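Local coordinates for bifunctional protein PutA (Bdellovibrio bacteriovorus, PDB 5UR2) that probably carries out both steps of proline breakdown to glutamate, joining a flavin-dependent proline dehydrogenase to an NAD-dependent L-glutamate gamma-semialdehyde dehydrogenase, at residues P821-D824 against K825-D829; A869-Q873 against A874-G878; K574-A577 against T578-E582. One frame throughout, in Å; residues are numbered along the deposited sequence.

All three contacts belong to the aldehyde dehydrogenase part of the chain. Along the sequence contact 3 comes first, inside helix 572-583; contact 1 follows at the start of helix 825-841, and contact 2 lies in the loop between strands 860-863 and 880-886. The centre of contact 1 is about 16 Å from that of contact 2 and about 18 Å from that of contact 3; the centres of contacts 2 and 3 are about 29 Å apart. Helix 825-841 runs on from contact 1 to cover Leu871 and Ile876 of contact 2. Arg514 ties contacts 1 and 3 together, bonding to the carbonyls of Val823 and Glu582. Contact 2 comes nearest the predicted catalytic residues.

Contact 1. Residues P821-D824 against K825-D829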
# COMPACT_ATOMS: atom_id res chain seq x y z
N PRO B 821 -0.84 -40.00 11.92
CA PRO B 821 0.38 -40.48 11.27
C PRO B 821 1.07 -39.38 10.46
O PRO B 821 0.50 -38.32 10.21
CB PRO B 821 -0.15 -41.59 10.34
CG PRO B 821 -1.50 -41.02 9.89
CD PRO B 821 -2.05 -40.26 11.12
N VAL B 822 2.31 -39.65 10.04
CA VAL B 822 2.97 -38.77 9.07
C VAL B 822 2.53 -39.19 7.67
O VAL B 822 1.81 -40.19 7.51
CB VAL B 822 4.50 -38.76 9.20
CG1 VAL B 822 4.94 -38.10 10.52
CG2 VAL B 822 5.09 -40.17 9.04
N VAL B 823 2.97 -38.46 6.65
CA VAL B 823 2.22 -38.43 5.39
C VAL B 823 2.36 -39.74 4.60
O VAL B 823 1.37 -40.24 4.06
CB VAL B 823 2.65 -37.21 4.55
CG1 VAL B 823 4.09 -37.33 4.09
CG2 VAL B 823 1.76 -37.09 3.35
N ASP B 824 3.56 -40.32 4.51
CA ASP B 824 3.76 -41.50 3.67
C ASP B 824 4.95 -42.31 4.18
O ASP B 824 5.65 -41.92 5.13
CB ASP B 824 3.92 -41.13 2.18
CG ASP B 824 5.13 -40.21 1.90
OD1 ASP B 824 6.03 -40.06 2.76
OD2 ASP B 824 5.18 -39.64 0.78
N LYS B 825 5.19 -43.46 3.54
CA LYS B 825 6.20 -44.39 4.04
C LYS B 825 7.61 -43.80 3.95
O LYS B 825 8.44 -44.02 4.84
CB LYS B 825 6.11 -45.72 3.28
CG LYS B 825 6.96 -46.84 3.89
CD LYS B 825 6.76 -48.15 3.19
CE LYS B 825 7.61 -49.25 3.82
NZ LYS B 825 9.07 -48.91 3.95
N GLU B 826 7.90 -43.05 2.88
CA GLU B 826 9.18 -42.36 2.78
C GLU B 826 9.42 -41.43 3.97
O GLU B 826 10.50 -41.44 4.58
CB GLU B 826 9.25 -41.56 1.48
CG GLU B 826 10.56 -40.80 1.34
CD GLU B 826 10.62 -39.88 0.13
OE1 GLU B 826 9.71 -39.95 -0.72
OE2 GLU B 826 11.58 -39.08 0.04
N ALA B 827 8.44 -40.59 4.30
CA ALA B 827 8.62 -39.70 5.45
C ALA B 827 8.76 -40.50 6.74
O ALA B 827 9.64 -40.21 7.56
CB ALA B 827 7.44 -38.73 5.55
N TYR B 828 7.93 -41.53 6.91
CA TYR B 828 8.02 -42.39 8.08
C TYR B 828 9.43 -42.95 8.24
O TYR B 828 10.06 -42.81 9.29
CB TYR B 828 7.00 -43.51 7.96
CG TYR B 828 6.99 -44.50 9.12
CD1 TYR B 828 6.28 -44.22 10.29
CD2 TYR B 828 7.70 -45.70 9.05
CE1 TYR B 828 6.26 -45.12 11.34
CE2 TYR B 828 7.69 -46.60 10.10
CZ TYR B 828 6.97 -46.29 11.25
OH TYR B 828 6.95 -47.16 12.30
N ASP B 829 9.95 -43.60 7.19
CA ASP B 829 11.28 -44.21 7.29
C ASP B 829 12.36 -43.17 7.51
O ASP B 829 13.31 -43.40 8.27
CB ASP B 829 11.58 -45.05 6.05
CG ASP B 829 10.72 -46.32 5.97
OD1 ASP B 829 10.26 -46.81 7.01
OD2 ASP B 829 10.50 -46.82 4.87
O HOH W 1 6.96 -40.61 -1.13
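Asp824 reaches forward to Ala827 and Tyr828 with two different oxygens, one from its side chain and one from its backbone. OD1 accepts the amide N-H of Ala827, with OD1 and N 2.9 Å apart and an angle of 166° at the hydrogen, so the donor points almost straight at the oxygen. The torsion responsible is chi1, 61°, which holds CG between the backbone N and the carbonyl carbon and swings the carboxylate over the amides of the first turn. Asp824 O takes the next amide, Tyr828 N, at 2.9 Å, and this is the first regular i to i+4 bond of helix 825-841.

This is a classical aspartate N-cap: the side chain supplies an acceptor for an amide that has no earlier turn of helix to bond to. A negative charge at this end should also sit favourably with the helix dipole. The other carboxylate oxygen is occupied as well. OD2 of Asp824 accepts from Gln669 NE2 and from a water 2.8 Å away, and the same water donates to Glu826 OE1 at 2.9 Å. It thus lies between two acidic groups, with OD2 of Asp824 and OE1 of Glu826 4.8 Å apart, and probably eases their repulsion.

Ahead of the cap, the loop offers carbon to the helix. Val822 sets CG2 against the backbone of Tyr828, 3.8 Å from CA, while the same methyl lies at the edge of the tyrosine ring, near its plane. Val823 CG1 rests on Ala827 CB at 3.9 Å, and the carbonyl O of Val823 is taken by Arg514. On the exposed face, Lys825 turns its ammonium at the last torsion to meet Asp829 one turn on: Lys825 NZ lies 2.7 Å from Asp829 OD2, which accepts on its syn lone pair, a salt bridge.

Contact 2. Residues A869-Q873 against A874-G878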
# COMPACT_ATOMS: atom_id res chain seq x y z
N ALA B 869 24.31 -28.99 16.64
CA ALA B 869 24.11 -30.38 16.25
C ALA B 869 23.19 -30.48 15.03
O ALA B 869 22.29 -29.66 14.83
CB ALA B 869 23.50 -31.17 17.40
N LYS B 870 23.41 -31.53 14.24
CA LYS B 870 22.59 -31.76 13.05
C LYS B 870 21.10 -31.80 13.42
O LYS B 870 20.26 -31.22 12.72
CB LYS B 870 23.04 -33.04 12.35
CG LYS B 870 22.26 -33.39 11.09
CD LYS B 870 22.65 -34.80 10.60
CE LYS B 870 21.97 -35.17 9.28
NZ LYS B 870 22.45 -36.51 8.80
N LEU B 871 20.77 -32.46 14.53
CA LEU B 871 19.38 -32.54 14.97
C LEU B 871 18.79 -31.16 15.18
O LEU B 871 17.58 -30.97 14.97
CB LEU B 871 19.29 -33.36 16.26
CG LEU B 871 17.92 -33.44 16.94
CD1 LEU B 871 16.92 -34.17 16.07
CD2 LEU B 871 18.05 -34.13 18.27
N ALA B 872 19.61 -30.19 15.57
CA ALA B 872 19.18 -28.83 15.86
C ALA B 872 19.36 -27.86 14.69
O ALA B 872 19.22 -26.65 14.89
CB ALA B 872 19.92 -28.29 17.09
N GLN B 873 19.68 -28.37 13.48
CA GLN B 873 19.94 -27.56 12.29
C GLN B 873 19.13 -28.00 11.07
O GLN B 873 18.61 -27.15 10.34
CB GLN B 873 21.46 -27.58 11.93
CG GLN B 873 22.37 -26.81 12.90
CD GLN B 873 22.19 -25.28 12.79
OE1 GLN B 873 21.89 -24.75 11.72
NE2 GLN B 873 22.35 -24.59 13.91
N ALA B 874 19.02 -29.31 10.81
CA ALA B 874 18.32 -29.82 9.64
C ALA B 874 16.84 -29.98 9.94
O ALA B 874 16.46 -30.49 10.99
CB ALA B 874 18.91 -31.17 9.20
N GLU B 875 16.00 -29.53 9.01
CA GLU B 875 14.55 -29.62 9.20
C GLU B 875 14.12 -31.08 9.07
O GLU B 875 14.53 -31.77 8.14
CB GLU B 875 13.79 -28.75 8.20
CG GLU B 875 12.27 -28.78 8.39
CD GLU B 875 11.52 -27.95 7.33
OE1 GLU B 875 11.89 -28.06 6.14
OE2 GLU B 875 10.56 -27.21 7.69
N ILE B 876 13.29 -31.54 10.01
CA ILE B 876 12.89 -32.94 10.04
C ILE B 876 11.47 -33.13 9.53
O ILE B 876 11.17 -34.17 8.93
CB ILE B 876 13.04 -33.51 11.46
CG1 ILE B 876 14.48 -33.34 11.96
CG2 ILE B 876 12.65 -34.98 11.48
CD1 ILE B 876 14.67 -33.73 13.44
N PHE B 877 10.58 -32.16 9.75
CA PHE B 877 9.18 -32.26 9.33
C PHE B 877 8.52 -33.48 9.95
O PHE B 877 7.78 -34.22 9.29
CB PHE B 877 9.05 -32.28 7.80
CG PHE B 877 8.05 -31.30 7.27
CD1 PHE B 877 8.34 -29.93 7.28
CD2 PHE B 877 6.83 -31.73 6.78
CE1 PHE B 877 7.42 -29.01 6.80
CE2 PHE B 877 5.90 -30.82 6.31
CZ PHE B 877 6.20 -29.45 6.31
N GLY B 878 8.80 -33.70 11.24
CA GLY B 878 8.26 -34.80 11.98
C GLY B 878 8.13 -34.44 13.45
O GLY B 878 8.50 -33.34 13.88
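Leu871 and Ile876 owe their meeting to their torsions. In the leucine, chi1 of 175° turns CG to the side remote from the backbone N, and chi2 of 65° then bends CD1 round, although CB itself points away from residues 874-878. The isoleucine does the opposite: CB already faces the turn, and an extended chi2 of 173° carries CD1 out to the leucine. The two methyls meet end to end, Leu871 CD1 being 3.5 Å from Ile876 CD1, closer than carbons usually pack, while the side chains cross obliquely. Ala838 and Thr834 of helix 825-841 pack on this leucine and isoleucine respectively.

Leu871 itself sits in a short 3-10 turn, residues 870-871. Lys870 O accepts twice, from Gln873 N at 3.0 Å with the i+3 spacing of such a turn, and from Ala874 N at 3.0 Å with i+4 spacing, the second bond being almost perfectly straight. Lys750 braces the exit of the turn, its NZ bonding to the carbonyls of both Leu871 and Ala874.

The sequence that follows, Glu-Ile-Phe-Gly, is the familiar loop signature of aldehyde dehydrogenases, whose glutamate in relatives holds the nicotinamide ribose of NAD; Glu875 probably has that role here. No NAD is bound in this crystal; OE2 of Glu875 accepts from Gly749 N, while lying in the plane of the Phe877 ring, at its edge. The side chain of Glu875 is about 5 Å from that of Cys780, the predicted catalytic cysteine. Arg830 holds the carbonyl of Ile876, and Gln873 NE2 is bonded to the carbonyls of Gly867 and Ser898.

Contact 3. Residues K574-A577 against T578-E582; sequences KLIA and TQVLE
Lys574 meets Thr578 one turn further on, through its carbonyl oxygen. Thr578 N donates to Lys574 O at 3.2 Å, arriving 28° out of the carbonyl plane. A chi1 of -53° keeps the hydroxyl beside the threonine's own backbone N, and there Thr578 OG1 also comes to 3.0 Å from Lys574 O. The threonine side chain then packs on Val672 and Val673, at the start of helix 671-684.

Leu575 follows, and its carbonyl is less firmly engaged within the helix. Gln579 N reaches Leu575 O in a weak bond, with N and O 3.4 Å apart. A water also donates to Leu575 O at 2.9 Å and accepts from Gln579 NE2 at 2.9 Å. The extended glutamine chain runs past that carbonyl to the water, and NE2 also donates to Asp593 OD2 on helix 587-611, so NE2 has two partners.

These i to i+4 bonds belong to helix 572-583, a short, largely buried helix of the aldehyde dehydrogenase part, packed between helices 476-491, 587-611 and 671-684. Ile576 lies between the first two of these, touching Met482 of the one and Ala590 of the other. Its carbonyl O accepts Val580 N at 2.9 Å, almost in line with the C=O bond, and its CG2 touches Val580 CG2 at 4.0 Å. Leu486 packs on Val580.

Ala577 closes the segment by giving its carbonyl O to Leu581 N at 3.0 Å. The leucine's CG also lies against that oxygen before the side chain goes on to Ala489 and Lys490. One residue later, the carboxylate of Glu582 accepts from the backbone N of Val672 with OE2 and from that of Val673 with OE1.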
# COMPACT_ATOMS: atom_id res chain seq x y z
N LYS B 574 -17.62 -32.38 4.04
CA LYS B 574 -17.09 -33.28 3.03
C LYS B 574 -15.61 -32.98 2.77
O LYS B 574 -14.79 -33.89 2.57
CB LYS B 574 -17.93 -33.16 1.75
CG LYS B 574 -17.66 -34.20 0.68
CD LYS B 574 -18.58 -34.01 -0.54
CE LYS B 574 -18.35 -35.10 -1.61
NZ LYS B 574 -17.06 -34.94 -2.37
N LEU B 575 -15.23 -31.70 2.84
CA LEU B 575 -13.85 -31.29 2.63
C LEU B 575 -12.97 -31.71 3.80
O LEU B 575 -11.82 -32.12 3.60
CB LEU B 575 -13.76 -29.78 2.41
CG LEU B 575 -14.45 -29.30 1.13
CD1 LEU B 575 -14.51 -27.77 1.05
CD2 LEU B 575 -13.72 -29.89 -0.07
N ILE B 576 -13.48 -31.62 5.03
CA ILE B 576 -12.71 -32.11 6.17
C ILE B 576 -12.44 -33.60 6.03
O ILE B 576 -11.30 -34.06 6.16
CB ILE B 576 -13.44 -31.81 7.49
CG1 ILE B 576 -13.45 -30.31 7.76
CG2 ILE B 576 -12.77 -32.56 8.64
CD1 ILE B 576 -14.31 -29.92 8.96
N ALA B 577 -13.49 -34.36 5.74
CA ALA B 577 -13.35 -35.81 5.69
C ALA B 577 -12.26 -36.23 4.71
O ALA B 577 -11.47 -37.13 5.01
CB ALA B 577 -14.69 -36.47 5.35
N THR B 578 -12.18 -35.55 3.56
CA THR B 578 -11.15 -35.90 2.57
C THR B 578 -9.75 -35.73 3.14
O THR B 578 -8.85 -36.56 2.91
CB THR B 578 -11.31 -35.06 1.31
OG1 THR B 578 -12.65 -35.15 0.84
CG2 THR B 578 -10.31 -35.55 0.20
N GLN B 579 -9.53 -34.63 3.86
CA GLN B 579 -8.23 -34.38 4.46
C GLN B 579 -7.94 -35.35 5.59
O GLN B 579 -6.79 -35.77 5.77
CB GLN B 579 -8.15 -32.94 4.95
CG GLN B 579 -8.41 -31.94 3.87
CD GLN B 579 -7.85 -30.60 4.23
OE1 GLN B 579 -7.08 -30.49 5.19
NE2 GLN B 579 -8.23 -29.56 3.49
N VAL B 580 -8.96 -35.70 6.38
CA VAL B 580 -8.74 -36.69 7.43
C VAL B 580 -8.25 -38.01 6.83
O VAL B 580 -7.26 -38.59 7.30
CB VAL B 580 -10.03 -36.90 8.25
CG1 VAL B 580 -9.93 -38.15 9.12
CG2 VAL B 580 -10.29 -35.67 9.10
N LEU B 581 -8.89 -38.47 5.76
CA LEU B 581 -8.59 -39.80 5.24
C LEU B 581 -7.36 -39.82 4.33
O LEU B 581 -6.55 -40.75 4.42
CB LEU B 581 -9.81 -40.36 4.49
CG LEU B 581 -11.07 -40.65 5.32
CD1 LEU B 581 -12.23 -41.00 4.43
CD2 LEU B 581 -10.78 -41.83 6.25
N GLU B 582 -7.19 -38.82 3.45
CA GLU B 582 -6.09 -38.88 2.49
C GLU B 582 -4.77 -38.40 3.09
O GLU B 582 -3.71 -38.93 2.75
CB GLU B 582 -6.40 -38.04 1.24
CG GLU B 582 -5.37 -38.23 0.15
CD GLU B 582 -5.51 -37.24 -1.00
OE1 GLU B 582 -6.11 -36.17 -0.82
OE2 GLU B 582 -5.01 -37.53 -2.11
O HOH W 2 -10.20 -30.61 1.69